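Local coordinates for DNA-3-methyladenine glycosidase (Bacillus halodurans, PDB 2H56), which belongs to the HhH-GPD superfamily of base excision DNA repair proteins and has a largely helical fold, at residues C115-E119 and S120-D124. Numbering follows the deposited sequence.
Sequences CEHVE and SGRLD
Ser120, Gly121 and Leu123 bond back to three successive carbonyls, those of Glu116, Val118 and His117 respectively, as the chain folds over the last turn of helix 105-119. Ser120 N bonds to Glu116 O at 3.0 Å, and Gly121 N to Val118 O at 3.3 Å. Leu123 N reaches His117 O at 3.1 Å, with a nearly linear N-H...O. Gly121, with positive phi, is the first residue to leave helical backbone angles. Ser120 OG, set between its own N and carbonyl carbon (chi1 71°), accepts Arg122 N at 3.2 Å, forming an ST turn.

The Arg122 side chain lies across the imidazole of His117: its CD sits over the ring face, 4.0 Å from the centroid, a CH-pi contact. A bend at chi3 (-79°) then carries the guanidinium, tilted 46° to the ring, on to Glu116. There Arg122 NH2 and Glu116 OE2 form a salt bridge of 3.2 Å that is purely electrostatic, the oxygen standing well out of the guanidinium plane.

On the inner side, Leu123 CD2 loosely approaches Val118 CG2. Leu123 also packs on Leu55 of helix 51-61 and Leu140 of helix 133-141, and Val118 on Phe52, while Asp124 N-caps helix 125-128 through Thr126 N and Glu127 N, placing the turn between helix 105-119 and helix 125-128.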
loop_
_atom_site.group_PDB
_atom_site.type_symbol
_atom_site.label_atom_id
_atom_site.label_comp_id
_atom_site.label_asym_id
_atom_site.label_seq_id
_atom_site.Cartn_x
_atom_site.Cartn_y
_atom_site.Cartn_z
ATOM N N CYS A 115 -16.574 10.140 -1.721
ATOM C CA CYS A 115 -17.990 9.841 -1.902
ATOM C C CYS A 115 -18.511 10.305 -3.211
ATOM O O CYS A 115 -19.135 9.545 -3.918
ATOM C CB CYS A 115 -18.806 10.513 -0.836
ATOM S SG CYS A 115 -18.518 9.768 0.764
ATOM N N GLU A 116 -18.262 11.568 -3.517
ATOM C CA GLU A 116 -18.657 12.143 -4.792
ATOM C C GLU A 116 -18.182 11.258 -5.958
ATOM O O GLU A 116 -18.958 10.950 -6.863
ATOM C CB GLU A 116 -18.120 13.584 -4.919
ATOM C CG GLU A 116 -18.435 14.288 -6.255
ATOM C CD GLU A 116 -17.663 15.617 -6.472
ATOM O OE1 GLU A 116 -17.599 16.457 -5.543
ATOM O OE2 GLU A 116 -17.137 15.809 -7.598
ATOM N N HIS A 117 -16.920 10.846 -5.924
ATOM C CA HIS A 117 -16.358 10.089 -7.021
ATOM C C HIS A 117 -16.927 8.654 -7.117
ATOM O O HIS A 117 -17.068 8.124 -8.207
ATOM C CB HIS A 117 -14.829 10.009 -6.889
ATOM C CG HIS A 117 -14.085 11.148 -7.509
ATOM N ND1 HIS A 117 -13.213 10.973 -8.553
ATOM C CD2 HIS A 117 -14.038 12.464 -7.198
ATOM C CE1 HIS A 117 -12.667 12.135 -8.866
ATOM N NE2 HIS A 117 -13.155 13.057 -8.060
ATOM N N VAL A 118 -17.206 8.017 -5.982
ATOM C CA VAL A 118 -17.810 6.692 -6.012
ATOM C C VAL A 118 -19.265 6.776 -6.517
ATOM O O VAL A 118 -19.660 6.001 -7.385
ATOM C CB VAL A 118 -17.701 5.947 -4.623
ATOM C CG1 VAL A 118 -18.529 4.636 -4.615
ATOM C CG2 VAL A 118 -16.242 5.664 -4.293
ATOM N N GLU A 119 -20.046 7.715 -6.014
ATOM C CA GLU A 119 -21.475 7.768 -6.354
ATOM C C GLU A 119 -21.831 8.367 -7.711
ATOM O O GLU A 119 -22.921 8.151 -8.198
ATOM C CB GLU A 119 -22.231 8.527 -5.272
ATOM C CG GLU A 119 -22.344 7.775 -3.950
ATOM C CD GLU A 119 -23.188 8.531 -2.952
ATOM O OE1 GLU A 119 -22.762 9.646 -2.577
ATOM O OE2 GLU A 119 -24.272 8.025 -2.554
ATOM N N SER A 120 -20.929 9.145 -8.289
ATOM C CA SER A 120 -21.069 9.714 -9.611
ATOM C C SER A 120 -20.638 8.673 -10.649
ATOM O O SER A 120 -20.870 8.824 -11.862
ATOM C CB SER A 120 -20.113 10.896 -9.733
ATOM O OG SER A 120 -18.755 10.421 -9.795
ATOM N N GLY A 121 -19.945 7.647 -10.184
ATOM C CA GLY A 121 -19.517 6.575 -11.058
ATOM C C GLY A 121 -18.155 6.801 -11.674
ATOM O O GLY A 121 -17.690 5.964 -12.441
ATOM N N ARG A 122 -17.518 7.933 -11.356
ATOM C CA ARG A 122 -16.185 8.262 -11.896
ATOM C C ARG A 122 -15.286 7.102 -11.545
ATOM O O ARG A 122 -14.610 6.547 -12.412
ATOM C CB ARG A 122 -15.619 9.577 -11.326
ATOM C CG ARG A 122 -15.759 10.767 -12.248
ATOM C CD ARG A 122 -15.302 12.044 -11.591
ATOM N NE ARG A 122 -16.334 12.551 -10.691
ATOM C CZ ARG A 122 -17.118 13.613 -10.913
ATOM N NH1 ARG A 122 -17.001 14.345 -12.017
ATOM N NH2 ARG A 122 -18.035 13.966 -10.005
ATOM N N LEU A 123 -15.340 6.703 -10.288
ATOM C CA LEU A 123 -14.478 5.677 -9.761
ATOM C C LEU A 123 -15.241 4.368 -9.536
ATOM O O LEU A 123 -15.810 4.168 -8.477
ATOM C CB LEU A 123 -13.887 6.190 -8.462
ATOM C CG LEU A 123 -12.841 5.332 -7.803
ATOM C CD1 LEU A 123 -11.596 5.193 -8.718
ATOM C CD2 LEU A 123 -12.546 5.980 -6.453
ATOM N N ASP A 124 -15.249 3.489 -10.545
ATOM C CA ASP A 124 -15.887 2.163 -10.472
ATOM C C ASP A 124 -14.843 1.055 -10.244
ATOM O O ASP A 124 -14.049 0.734 -11.141
ATOM C CB ASP A 124 -16.637 1.890 -11.778
ATOM C CG ASP A 124 -16.912 0.404 -12.013
ATOM O OD1 ASP A 124 -17.348 -0.286 -11.058
ATOM O OD2 ASP A 124 -16.686 -0.067 -13.158
#